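Long-range contacts in putative uncharacterized protein (Staphylococcus aureus, PDB 3R2T), which is a secreted superantigen-like protein of the staphylococcal/streptococcal toxin family, whose precise function is not established but probably lies in host interaction: residues L63-Y67 with L223-L227; Y84-L90 with Q100-L104; G117-F121 with S137-N143; A204-I209 with E245-K249. One frame throughout, in Å; residues are numbered along the deposited sequence.

Contact 1 of 4, residues L63-Y67 with L223-L227; sequences LHQYY and LSDKL. With SO4 (sulfate ion), chain C.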
loop_
_atom_site.group_PDB
_atom_site.type_symbol
_atom_site.label_atom_id
_atom_site.label_comp_id
_atom_site.label_asym_id
_atom_site.label_seq_id
_atom_site.Cartn_x
_atom_site.Cartn_y
_atom_site.Cartn_z
ATOM N N LEU A 63 13.341 11.265 3.126
ATOM C CA LEU A 63 12.636 12.418 2.512
ATOM C C LEU A 63 13.411 12.929 1.308
ATOM O O LEU A 63 12.823 13.266 0.263
ATOM C CB LEU A 63 12.444 13.548 3.519
ATOM C CG LEU A 63 11.502 13.226 4.682
ATOM C CD1 LEU A 63 11.642 14.275 5.776
ATOM C CD2 LEU A 63 10.045 13.093 4.202
ATOM N N HIS A 64 14.739 12.980 1.462
ATOM C CA HIS A 64 15.604 13.408 0.393
ATOM C C HIS A 64 15.446 12.446 -0.789
ATOM O O HIS A 64 15.274 12.862 -1.942
ATOM C CB HIS A 64 17.076 13.420 0.843
ATOM C CG HIS A 64 18.005 13.964 -0.198
ATOM N ND1 HIS A 64 18.519 13.188 -1.216
ATOM C CD2 HIS A 64 18.486 15.216 -0.397
ATOM C CE1 HIS A 64 19.275 13.941 -1.998
ATOM N NE2 HIS A 64 19.273 15.174 -1.521
ATOM N N GLN A 65 15.515 11.155 -0.496
ATOM C CA GLN A 65 15.404 10.135 -1.525
ATOM C C GLN A 65 14.116 10.284 -2.322
ATOM O O GLN A 65 14.139 10.334 -3.547
ATOM C CB GLN A 65 15.501 8.727 -0.917
ATOM C CG GLN A 65 15.124 7.616 -1.906
ATOM C CD GLN A 65 15.432 6.209 -1.414
ATOM O OE1 GLN A 65 16.343 5.994 -0.598
ATOM N NE2 GLN A 65 14.691 5.231 -1.941
ATOM N N TYR A 66 12.999 10.368 -1.622
ATOM C CA TYR A 66 11.670 10.487 -2.260
ATOM C C TYR A 66 11.472 11.755 -3.078
ATOM O O TYR A 66 11.036 11.701 -4.234
ATOM C CB TYR A 66 10.603 10.397 -1.161
ATOM C CG TYR A 66 9.138 10.424 -1.576
ATOM C CD1 TYR A 66 8.481 9.251 -1.960
ATOM C CD2 TYR A 66 8.400 11.597 -1.504
ATOM C CE1 TYR A 66 7.155 9.256 -2.300
ATOM C CE2 TYR A 66 7.051 11.617 -1.830
ATOM C CZ TYR A 66 6.436 10.439 -2.226
ATOM O OH TYR A 66 5.119 10.449 -2.561
ATOM N N TYR A 67 11.781 12.901 -2.484
ATOM C CA TYR A 67 11.551 14.182 -3.168
ATOM C C TYR A 67 12.593 14.519 -4.244
ATOM O O TYR A 67 12.370 15.436 -5.036
ATOM C CB TYR A 67 11.342 15.338 -2.173
ATOM C CG TYR A 67 10.001 15.284 -1.502
ATOM C CD1 TYR A 67 8.848 15.660 -2.190
ATOM C CD2 TYR A 67 9.861 14.881 -0.177
ATOM C CE1 TYR A 67 7.588 15.612 -1.587
ATOM C CE2 TYR A 67 8.602 14.834 0.433
ATOM C CZ TYR A 67 7.471 15.198 -0.272
ATOM O OH TYR A 67 6.203 15.154 0.332
ATOM N N LEU A 223 7.407 20.590 6.260
ATOM C CA LEU A 223 8.529 19.950 5.571
ATOM C C LEU A 223 9.234 18.850 6.380
ATOM O O LEU A 223 10.116 18.174 5.836
ATOM C CB LEU A 223 9.578 20.999 5.185
ATOM C CG LEU A 223 9.180 22.050 4.152
ATOM C CD1 LEU A 223 10.304 23.060 3.986
ATOM C CD2 LEU A 223 8.818 21.388 2.799
ATOM N N SER A 224 8.867 18.670 7.653
ATOM C CA SER A 224 9.496 17.635 8.519
ATOM C C SER A 224 9.123 16.208 8.157
ATOM O O SER A 224 9.813 15.273 8.559
ATOM C CB SER A 224 9.098 17.845 9.979
ATOM O OG SER A 224 9.541 19.107 10.423
ATOM N N ASP A 225 8.006 16.033 7.450
ATOM C CA ASP A 225 7.556 14.694 7.044
ATOM C C ASP A 225 6.884 14.747 5.660
ATOM O O ASP A 225 6.594 15.821 5.158
ATOM C CB ASP A 225 6.630 14.082 8.113
ATOM C CG ASP A 225 5.316 14.862 8.297
ATOM O OD1 ASP A 225 5.062 15.827 7.527
ATOM O OD2 ASP A 225 4.535 14.492 9.218
ATOM N N LYS A 226 6.673 13.587 5.047
ATOM C CA LYS A 226 6.073 13.505 3.723
ATOM C C LYS A 226 4.649 14.049 3.764
ATOM O O LYS A 226 4.005 14.008 4.771
ATOM C CB LYS A 226 6.071 12.036 3.241
ATOM C CG LYS A 226 5.572 11.829 1.786
ATOM C CD LYS A 226 5.466 10.340 1.359
ATOM C CE LYS A 226 6.814 9.610 1.372
ATOM N NZ LYS A 226 6.676 8.146 0.969
ATOM N N LEU A 227 4.156 14.584 2.674
ATOM C CA LEU A 227 2.781 15.064 2.667
ATOM C C LEU A 227 1.840 13.904 3.037
ATOM O O LEU A 227 1.987 12.808 2.502
ATOM C CB LEU A 227 2.423 15.540 1.260
ATOM C CG LEU A 227 0.993 16.053 1.058
ATOM C CD1 LEU A 227 0.681 17.287 1.955
ATOM C CD2 LEU A 227 0.780 16.380 -0.407
HETATM S S SO4 C . 5.920 7.475 4.699
HETATM O O1 SO4 C . 6.408 6.561 5.728
HETATM O O2 SO4 C . 4.637 8.051 5.110
HETATM O O3 SO4 C . 6.868 8.570 4.583
HETATM O O4 SO4 C . 5.766 6.791 3.409
#

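Contact 2 of 4, residues Y84-L90 with Q100-L104; sequences YYDSNVL and QVFLL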
loop_
_atom_site.group_PDB
_atom_site.type_symbol
_atom_site.label_atom_id
_atom_site.label_comp_id
_atom_site.label_asym_id
_atom_site.label_seq_id
_atom_site.Cartn_x
_atom_site.Cartn_y
_atom_site.Cartn_z
ATOM N N TYR A 84 -8.425 -3.323 -5.203
ATOM C CA TYR A 84 -7.125 -3.942 -5.035
ATOM C C TYR A 84 -7.125 -4.099 -3.516
ATOM O O TYR A 84 -6.739 -3.178 -2.776
ATOM C CB TYR A 84 -5.983 -3.080 -5.562
ATOM C CG TYR A 84 -4.620 -3.697 -5.348
ATOM C CD1 TYR A 84 -4.178 -4.767 -6.135
ATOM C CD2 TYR A 84 -3.762 -3.204 -4.366
ATOM C CE1 TYR A 84 -2.904 -5.336 -5.926
ATOM C CE2 TYR A 84 -2.507 -3.748 -4.159
ATOM C CZ TYR A 84 -2.081 -4.813 -4.939
ATOM O OH TYR A 84 -0.835 -5.347 -4.707
ATOM N N TYR A 85 -7.568 -5.277 -3.072
ATOM C CA TYR A 85 -7.701 -5.612 -1.655
ATOM C C TYR A 85 -8.657 -4.582 -1.055
ATOM O O TYR A 85 -9.775 -4.434 -1.543
ATOM C CB TYR A 85 -6.347 -5.664 -0.950
ATOM C CG TYR A 85 -5.407 -6.671 -1.588
ATOM C CD1 TYR A 85 -5.564 -8.036 -1.369
ATOM C CD2 TYR A 85 -4.360 -6.257 -2.401
ATOM C CE1 TYR A 85 -4.709 -8.960 -1.955
ATOM C CE2 TYR A 85 -3.499 -7.172 -2.987
ATOM C CZ TYR A 85 -3.675 -8.516 -2.764
ATOM O OH TYR A 85 -2.810 -9.411 -3.350
ATOM N N ASP A 86 -8.250 -3.865 -0.016
ATOM C CA ASP A 86 -9.177 -2.909 0.587
ATOM C C ASP A 86 -8.945 -1.460 0.139
ATOM O O ASP A 86 -9.334 -0.515 0.830
ATOM C CB ASP A 86 -9.226 -3.057 2.114
ATOM C CG ASP A 86 -7.858 -3.163 2.740
ATOM O OD1 ASP A 86 -6.852 -2.891 2.053
ATOM O OD2 ASP A 86 -7.794 -3.535 3.935
ATOM N N SER A 87 -8.316 -1.302 -1.027
ATOM C CA SER A 87 -8.092 0.004 -1.624
ATOM C C SER A 87 -8.844 0.017 -2.959
ATOM O O SER A 87 -9.128 -1.036 -3.544
ATOM C CB SER A 87 -6.596 0.250 -1.927
ATOM O OG SER A 87 -5.763 0.207 -0.767
ATOM N N ASN A 88 -9.173 1.221 -3.412
ATOM C CA ASN A 88 -9.777 1.452 -4.712
ATOM C C ASN A 88 -8.637 2.042 -5.517
ATOM O O ASN A 88 -8.026 2.987 -5.084
ATOM C CB ASN A 88 -10.919 2.456 -4.624
ATOM C CG ASN A 88 -12.143 1.877 -4.008
ATOM O OD1 ASN A 88 -12.499 0.745 -4.292
ATOM N ND2 ASN A 88 -12.831 2.661 -3.199
ATOM N N VAL A 89 -8.357 1.486 -6.685
ATOM C CA VAL A 89 -7.259 1.952 -7.490
ATOM C C VAL A 89 -7.649 2.144 -8.949
ATOM O O VAL A 89 -8.703 1.660 -9.402
ATOM C CB VAL A 89 -6.074 0.938 -7.442
ATOM C CG1 VAL A 89 -5.663 0.637 -5.984
ATOM C CG2 VAL A 89 -6.439 -0.360 -8.170
ATOM N N LEU A 90 -6.791 2.877 -9.661
ATOM C CA LEU A 90 -6.916 3.128 -11.084
ATOM C C LEU A 90 -5.646 2.621 -11.740
ATOM O O LEU A 90 -4.543 2.960 -11.310
ATOM C CB LEU A 90 -7.011 4.611 -11.383
ATOM C CG LEU A 90 -8.217 5.421 -10.938
ATOM C CD1 LEU A 90 -7.940 6.903 -11.166
ATOM C CD2 LEU A 90 -9.453 4.980 -11.681
ATOM N N GLN A 100 -0.593 2.354 -11.237
ATOM C CA GLN A 100 -1.656 1.934 -10.334
ATOM C C GLN A 100 -1.779 2.995 -9.253
ATOM O O GLN A 100 -0.959 3.071 -8.346
ATOM C CB GLN A 100 -1.369 0.570 -9.726
ATOM C CG GLN A 100 -2.455 0.094 -8.778
ATOM C CD GLN A 100 -2.374 -1.391 -8.512
ATOM O OE1 GLN A 100 -2.149 -2.177 -9.432
ATOM N NE2 GLN A 100 -2.582 -1.789 -7.261
ATOM N N VAL A 101 -2.824 3.797 -9.373
ATOM C CA VAL A 101 -3.074 4.912 -8.495
ATOM C C VAL A 101 -4.075 4.582 -7.430
ATOM O O VAL A 101 -5.249 4.292 -7.712
ATOM C CB VAL A 101 -3.619 6.102 -9.295
ATOM C CG1 VAL A 101 -3.873 7.297 -8.374
ATOM C CG2 VAL A 101 -2.638 6.448 -10.422
ATOM N N PHE A 102 -3.606 4.655 -6.192
ATOM C CA PHE A 102 -4.437 4.367 -5.048
ATOM C C PHE A 102 -5.212 5.618 -4.671
ATOM O O PHE A 102 -4.616 6.661 -4.388
ATOM C CB PHE A 102 -3.568 3.902 -3.891
ATOM C CG PHE A 102 -2.978 2.523 -4.091
ATOM C CD1 PHE A 102 -3.447 1.453 -3.362
ATOM C CD2 PHE A 102 -1.981 2.292 -5.035
ATOM C CE1 PHE A 102 -2.908 0.173 -3.538
ATOM C CE2 PHE A 102 -1.449 1.023 -5.219
ATOM C CZ PHE A 102 -1.913 -0.037 -4.467
ATOM N N LEU A 103 -6.537 5.502 -4.660
ATOM C CA LEU A 103 -7.418 6.611 -4.328
ATOM C C LEU A 103 -7.636 6.617 -2.816
ATOM O O LEU A 103 -8.668 6.150 -2.326
ATOM C CB LEU A 103 -8.746 6.435 -5.054
ATOM C CG LEU A 103 -8.614 6.279 -6.574
ATOM C CD1 LEU A 103 -9.942 5.938 -7.252
ATOM C CD2 LEU A 103 -7.980 7.520 -7.178
ATOM N N LEU A 104 -6.681 7.182 -2.086
ATOM C CA LEU A 104 -6.711 7.173 -0.612
ATOM C C LEU A 104 -7.284 8.395 0.123
ATOM O O LEU A 104 -7.348 8.378 1.348
ATOM C CB LEU A 104 -5.291 6.911 -0.060
ATOM C CG LEU A 104 -4.532 5.659 -0.537
ATOM C CD1 LEU A 104 -3.290 5.429 0.358
ATOM C CD2 LEU A 104 -5.392 4.389 -0.538
HETATM O O HOH W 1 -9.014 3.042 -1.539
#

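Contact 3 of 4, residues G117-F121 with S137-N143; sequences GLDVF and SGVTKKN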
loop_
_atom_site.group_PDB
_atom_site.type_symbol
_atom_site.label_atom_id
_atom_site.label_comp_id
_atom_site.label_asym_id
_atom_site.label_seq_id
_atom_site.Cartn_x
_atom_site.Cartn_y
_atom_site.Cartn_z
ATOM N N GLY A 117 -10.710 12.255 -19.687
ATOM C CA GLY A 117 -10.099 13.554 -19.488
ATOM C C GLY A 117 -9.389 13.785 -18.178
ATOM O O GLY A 117 -9.460 14.866 -17.631
ATOM N N LEU A 118 -8.677 12.794 -17.677
ATOM C CA LEU A 118 -7.982 12.982 -16.414
ATOM C C LEU A 118 -6.485 13.229 -16.572
ATOM O O LEU A 118 -5.887 12.808 -17.546
ATOM C CB LEU A 118 -8.162 11.758 -15.539
ATOM C CG LEU A 118 -9.547 11.348 -15.080
ATOM C CD1 LEU A 118 -9.470 9.956 -14.433
ATOM C CD2 LEU A 118 -10.111 12.388 -14.129
ATOM N N ASP A 119 -5.904 13.955 -15.614
ATOM C CA ASP A 119 -4.444 14.175 -15.544
ATOM C C ASP A 119 -4.025 13.486 -14.260
ATOM O O ASP A 119 -4.802 13.386 -13.306
ATOM C CB ASP A 119 -4.033 15.653 -15.515
ATOM C CG ASP A 119 -4.165 16.341 -16.879
ATOM O OD1 ASP A 119 -4.494 15.663 -17.879
ATOM O OD2 ASP A 119 -3.918 17.564 -16.955
ATOM N N VAL A 120 -2.802 12.986 -14.234
ATOM C CA VAL A 120 -2.332 12.279 -13.078
ATOM C C VAL A 120 -0.890 12.594 -12.835
ATOM O O VAL A 120 -0.064 12.479 -13.752
ATOM C CB VAL A 120 -2.456 10.750 -13.281
ATOM C CG1 VAL A 120 -1.849 9.988 -12.107
ATOM C CG2 VAL A 120 -3.923 10.336 -13.519
ATOM N N PHE A 121 -0.591 13.035 -11.608
ATOM C CA PHE A 121 0.767 13.288 -11.213
ATOM C C PHE A 121 1.078 12.088 -10.350
ATOM O O PHE A 121 0.395 11.846 -9.379
ATOM C CB PHE A 121 0.911 14.596 -10.441
ATOM C CG PHE A 121 2.335 14.902 -10.069
ATOM C CD1 PHE A 121 3.207 15.438 -11.011
ATOM C CD2 PHE A 121 2.810 14.636 -8.794
ATOM C CE1 PHE A 121 4.539 15.706 -10.679
ATOM C CE2 PHE A 121 4.129 14.895 -8.460
ATOM C CZ PHE A 121 4.998 15.422 -9.404
ATOM N N SER A 137 -3.240 8.906 -5.281
ATOM C CA SER A 137 -4.046 10.032 -5.752
ATOM C C SER A 137 -3.354 10.889 -6.829
ATOM O O SER A 137 -2.824 10.340 -7.803
ATOM C CB SER A 137 -4.477 10.842 -4.545
ATOM O OG SER A 137 -5.159 10.000 -3.630
ATOM N N GLY A 138 -3.354 12.213 -6.671
ATOM C CA GLY A 138 -2.742 13.103 -7.667
ATOM C C GLY A 138 -3.542 13.180 -8.954
ATOM O O GLY A 138 -2.990 13.452 -10.011
ATOM N N VAL A 139 -4.851 12.951 -8.863
ATOM C CA VAL A 139 -5.723 12.958 -10.027
ATOM C C VAL A 139 -6.512 14.246 -10.100
ATOM O O VAL A 139 -7.027 14.689 -9.098
ATOM C CB VAL A 139 -6.739 11.790 -9.967
ATOM C CG1 VAL A 139 -7.589 11.772 -11.237
ATOM C CG2 VAL A 139 -6.027 10.405 -9.793
ATOM N N THR A 140 -6.618 14.816 -11.303
ATOM C CA THR A 140 -7.361 16.060 -11.574
ATOM C C THR A 140 -7.979 16.031 -12.979
ATOM O O THR A 140 -7.714 15.111 -13.767
ATOM C CB THR A 140 -6.388 17.256 -11.619
ATOM O OG1 THR A 140 -5.333 16.956 -12.543
ATOM C CG2 THR A 140 -5.762 17.535 -10.271
ATOM N N LYS A 141 -8.806 17.035 -13.282
ATOM C CA LYS A 141 -9.392 17.176 -14.611
ATOM C C LYS A 141 -8.370 17.889 -15.466
ATOM O O LYS A 141 -7.628 18.737 -14.972
ATOM C CB LYS A 141 -10.669 18.022 -14.609
ATOM C CG LYS A 141 -11.897 17.407 -13.960
ATOM C CD LYS A 141 -13.112 18.292 -14.254
ATOM C CE LYS A 141 -14.437 17.654 -13.840
ATOM N NZ LYS A 141 -15.585 18.461 -14.381
ATOM N N LYS A 142 -8.336 17.563 -16.752
ATOM C CA LYS A 142 -7.394 18.209 -17.674
ATOM C C LYS A 142 -7.830 19.639 -17.998
ATOM O O LYS A 142 -8.963 20.046 -17.719
ATOM C CB LYS A 142 -7.243 17.408 -18.973
ATOM C CG LYS A 142 -8.479 17.337 -19.877
ATOM C CD LYS A 142 -8.175 16.418 -21.087
ATOM C CE LYS A 142 -9.295 16.349 -22.114
ATOM N NZ LYS A 142 -9.442 17.591 -22.904
ATOM N N ASN A 143 -6.904 20.401 -18.566
ATOM C CA ASN A 143 -7.180 21.770 -18.959
ATOM C C ASN A 143 -8.251 21.886 -20.019
ATOM O O ASN A 143 -8.283 21.104 -20.957
ATOM C CB ASN A 143 -5.924 22.420 -19.520
ATOM C CG ASN A 143 -4.941 22.781 -18.451
ATOM O OD1 ASN A 143 -5.203 22.601 -17.266
ATOM N ND2 ASN A 143 -3.803 23.316 -18.861
HETATM O O HOH W 2 -4.211 19.549 -18.603
HETATM O O HOH W 3 -0.566 9.332 -8.556
#

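Contact 4 of 4, residues A204-I209 with E245-K249; sequences ADKGRI and EVNLK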
loop_
_atom_site.group_PDB
_atom_site.type_symbol
_atom_site.label_atom_id
_atom_site.label_comp_id
_atom_site.label_asym_id
_atom_site.label_seq_id
_atom_site.Cartn_x
_atom_site.Cartn_y
_atom_site.Cartn_z
ATOM N N ALA A 204 18.974 22.750 5.454
ATOM C CA ALA A 204 17.598 23.075 5.787
ATOM C C ALA A 204 17.034 21.720 6.133
ATOM O O ALA A 204 17.318 20.743 5.445
ATOM C CB ALA A 204 16.873 23.683 4.602
ATOM N N ASP A 205 16.235 21.656 7.187
ATOM C CA ASP A 205 15.706 20.383 7.662
ATOM C C ASP A 205 14.215 20.450 8.021
ATOM O O ASP A 205 13.462 19.495 7.830
ATOM C CB ASP A 205 16.516 20.030 8.911
ATOM C CG ASP A 205 16.433 18.576 9.286
ATOM O OD1 ASP A 205 17.319 18.132 10.059
ATOM O OD2 ASP A 205 15.525 17.872 8.796
ATOM N N LYS A 206 13.806 21.582 8.567
ATOM C CA LYS A 206 12.453 21.782 9.000
ATOM C C LYS A 206 11.924 23.006 8.276
ATOM O O LYS A 206 12.669 23.687 7.581
ATOM C CB LYS A 206 12.441 22.016 10.513
ATOM C CG LYS A 206 13.051 20.870 11.323
ATOM C CD LYS A 206 13.020 21.102 12.827
ATOM C CE LYS A 206 13.554 19.860 13.550
ATOM N NZ LYS A 206 13.588 19.995 15.043
ATOM N N GLY A 207 10.645 23.284 8.446
ATOM C CA GLY A 207 10.028 24.426 7.802
ATOM C C GLY A 207 8.629 24.133 7.297
ATOM O O GLY A 207 7.985 23.166 7.712
ATOM N N ARG A 208 8.158 24.978 6.398
ATOM C CA ARG A 208 6.825 24.825 5.839
ATOM C C ARG A 208 6.667 25.503 4.498
ATOM O O ARG A 208 7.430 26.404 4.149
ATOM C CB ARG A 208 5.784 25.446 6.773
ATOM C CG ARG A 208 6.018 26.933 7.044
ATOM C CD ARG A 208 4.822 27.580 7.758
ATOM N NE ARG A 208 5.079 28.969 8.150
ATOM C CZ ARG A 208 4.152 29.822 8.596
ATOM N NH1 ARG A 208 2.866 29.462 8.676
ATOM N NH2 ARG A 208 4.506 31.057 8.942
ATOM N N ILE A 209 5.640 25.061 3.774
ATOM C CA ILE A 209 5.259 25.629 2.507
ATOM C C ILE A 209 3.863 26.138 2.762
ATOM O O ILE A 209 3.034 25.398 3.298
ATOM C CB ILE A 209 5.163 24.575 1.384
ATOM C CG1 ILE A 209 6.460 23.786 1.243
ATOM C CG2 ILE A 209 4.734 25.234 0.034
ATOM C CD1 ILE A 209 6.309 22.588 0.312
ATOM N N GLU A 245 4.740 30.728 -0.291
ATOM C CA GLU A 245 5.848 31.110 0.538
ATOM C C GLU A 245 6.427 29.908 1.282
ATOM O O GLU A 245 5.697 29.081 1.843
ATOM C CB GLU A 245 5.420 32.192 1.540
ATOM C CG GLU A 245 6.521 32.580 2.521
ATOM C CD GLU A 245 6.143 33.770 3.422
ATOM O OE1 GLU A 245 6.618 33.826 4.577
ATOM O OE2 GLU A 245 5.356 34.633 2.981
ATOM N N VAL A 246 7.740 29.804 1.256
ATOM C CA VAL A 246 8.433 28.749 1.962
ATOM C C VAL A 246 9.279 29.375 3.063
ATOM O O VAL A 246 9.961 30.378 2.817
ATOM C CB VAL A 246 9.358 27.972 0.994
ATOM C CG1 VAL A 246 10.234 26.993 1.747
ATOM C CG2 VAL A 246 8.540 27.274 -0.076
ATOM N N ASN A 247 9.200 28.816 4.271
ATOM C CA ASN A 247 10.031 29.251 5.388
ATOM C C ASN A 247 10.914 28.079 5.818
ATOM O O ASN A 247 10.417 27.042 6.260
ATOM C CB ASN A 247 9.195 29.809 6.536
ATOM C CG ASN A 247 8.810 31.258 6.306
ATOM O OD1 ASN A 247 9.611 32.155 6.556
ATOM N ND2 ASN A 247 7.592 31.497 5.846
ATOM N N LEU A 248 12.219 28.240 5.645
ATOM C CA LEU A 248 13.180 27.209 6.001
ATOM C C LEU A 248 13.772 27.457 7.377
ATOM O O LEU A 248 13.978 28.613 7.774
ATOM C CB LEU A 248 14.321 27.182 4.984
ATOM C CG LEU A 248 13.946 26.936 3.526
ATOM C CD1 LEU A 248 15.186 27.057 2.638
ATOM C CD2 LEU A 248 13.286 25.572 3.362
ATOM N N LYS A 249 14.049 26.375 8.100
ATOM C CA LYS A 249 14.679 26.478 9.419
ATOM C C LYS A 249 15.515 25.237 9.774
ATOM O O LYS A 249 15.431 24.189 9.109
ATOM C CB LYS A 249 13.640 26.814 10.500
ATOM C CG LYS A 249 12.461 25.854 10.607
ATOM C CD LYS A 249 11.331 26.387 11.527
ATOM C CE LYS A 249 11.761 26.584 12.999
ATOM N NZ LYS A 249 12.683 27.737 13.240
ATOM O OXT LYS A 249 16.331 25.267 10.722
#

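Contact 1 of 4, residues L63-Y67 with L223-L227
The N-terminal helix 57-68 meets the loop that follows strand 218-222, and the touching is done by Leu63, Tyr66 and Tyr67 on one side and chiefly Lys226 on the other. Lys226 lays its chain across the Tyr66 ring at about a right angle: CE sits 3.5 Å from the ring centroid, almost on the normal, and NZ lies 3.8 Å from the same centroid, 26° off it. This is a CH-pi contact continued by a cation-pi contact. The bend at chi3 (-62°) turns the tip along the ring face. The ammonium NZ also donates to O4 of a sulfate ion at 2.9 Å and forms a salt bridge with Glu125, whose other carboxylate oxygen takes the Tyr66 hydroxyl, so one acidic side chain ties both partners. In the two-domain toxin fold the contact joins the helix, at the OB-fold end of the sequence, to the beta-grasp domain. Tyr67 reaches across with its hydroxyl: Leu227 N donates to Tyr67 OH over 3.2 Å in a nearly straight bond (167°), and Asp186 of helix 182-197 holds the same OH. Leu63 lays both methyls against the loop backbone, CD1 3.5 Å from Ser224 O and CD2 3.5 Å from Lys226 N. The sulfate, probably from the crystallisation liquor, is bound as well by Ser150 N of the second subunit.

Contact 2 of 4, residues Y84-L90 with Q100-L104
Val89 and Phe102 form the tight centre of this beta hairpin, a non-hydrogen-bonded antiparallel pair whose side chains lie alongside each other. Val89 CG1 stands over one face of the Phe102 ring, 3.7 Å from its centroid, a CH-pi contact. Tyr84 comes to the same ring obliquely, its CD2 3.6 Å from Phe102 CE1. Over the centre of the Tyr84 ring sits the extended Gln100, Gln100 NE2 3.4 Å from Tyr84 CG, with the amide plane turned 72° from the ring. Between the segments themselves, the face of Leu90 and Val101 meets less closely: Leu90 CB lies 4.3 Å from Val101 CB, and Leu90 CD1 meets Leu103 CD2 at 4.0 Å. Backbone bonds pair Leu90 with Val101 in both directions, and Leu103 N donates to Asn88 O at 3.0 Å. Towards the partly exposed Asn88 a water takes over, accepting from Asn88 N and donating to Leu103 O, while the type II' turn from Tyr84 to Ser87 carries Tyr85 and Asp86 away from strand 99-102 and beside the second subunit. Phe148 of that subunit meets Phe102 edge-to-face. Strand 133-141 runs parallel to 99-102 on its other side and brings Phe134 against Phe102.

Contact 3 of 4, residues G117-F121 with S137-N143
Asp119 and Thr140 face each other on one side of an antiparallel strand pair, with Val120 and Val139 on the other. Two backbone bonds hold the first pair, Asp119 N donating to Thr140 O and Thr140 N to Asp119 O. Beside them Asp119 CB passes 3.5 Å from Thr140 OG1. Thr140 keeps that hydroxyl between its own N and carbonyl carbon (chi1 53°), where it accepts a hydrogen bond from Lys177 NZ; outside the two strands, the same Lys177 NZ also forms a salt bridge with Asp119 OD2. The Asp119 carboxylate crosses the base of the Lys142 side chain at about a right angle, OD1 lying 3.4 Å from Lys142 CB. A water bridges the carboxylate to the backbone of Asn143, donating to Asp119 OD2 at 2.6 Å and accepting from Asn143 N. Beyond CB the Lys142 chain passes over Gly117, its CD 3.8 Å from Gly117 CA, while Lys142 N bonds to Gly117 O.

On the opposite face the valines barely meet, Val120 CG2 being 4.3 Å from Val139 CG2. Leu118 crosses Val139 obliquely instead, Leu118 CD2 to Val139 CG1 3.9 Å. At the far end Gly138, at positive phi, leaves room for Phe121 O, and Phe121 N donates to Gly138 O; a second water donates to both Phe121 O and Ser137 O. The pair belongs to the curled sheet of the OB-fold domain: strand 72-79 flanks 118-122 on its other side, Val101 of strand 99-102 packs on both valines, and the Phe121 ring reaches Glu184 and Lys188 of helix 182-197.

Contact 4 of 4, residues A204-I209 with E245-K249
Gly207 and Leu248, Arg208 and Asn247, and Ile209 and Val246 pair across two antiparallel strands of the beta-grasp sheet, strands 207-213 and 241-248. The innermost shell is backbone. Arg208 N donates to Asn247 O and Asn247 N to Arg208 O, the latter at 3.0 Å. Beyond Gly207 the pairing is disturbed by a classic beta bulge, with two residues, Asp205 and Lys206, set opposite the single Lys249. Their two amide nitrogens donate to one oxygen, Lys249 O of the C-terminal carboxylate, while Lys249 N returns a bond to Lys206 O. Two N-H groups thus grip one oxygen of the chain terminus and fix the last residue to the sheet. Gly207, with no side chain, brings its CA to 3.1 Å from Asn247 O.

Round this backbone core the side chains sort by face. Ile209 CG1 lies 4.3 Å from Val246 CG2, and Leu248 CD2 reaches Ala204 CB at 4.2 Å; behind them lie Ile189, Leu193 and Tyr197 of helix 182-197, which packs on this side of the sheet. On the other face the Arg208 and Asn247 side chains stand next to each other without a hydrogen bond between them, and Arg208 NH1 makes a salt bridge with Glu220 of the neighbouring strand 218-222. At the exposed end chi1 of 56° sets Lys249 CG against the Lys206 backbone, 3.8 Å from Lys206 CB, before the rest of the chain turns away. Asn247 ND2 donates to Glu245 OE1 over 2.8 Å, meeting the carboxylate on its anti side.

In the fold
Contacts 2 and 3 share the curled sheet of the OB-fold domain, their centres 16 Å apart, and are joined where Phe102 O takes a probable hydrogen bond from Ser137 N and Val101 packs on Val120. Contact 4 lies in the beta-grasp sheet, 32 Å from contact 2 and 28 Å from contact 3 between centres. Contact 1, 12 Å from contact 4, touches it through Leu223, which bonds Gly207 and packs on Ile209 and Leu248. Contacts 2, 3 and 4 follow in series; contact 1 pairs the early helix with a late loop, spans contacts 2 and 3, alternates its segments with those of contact 4, and is one of the places where the two domains meet.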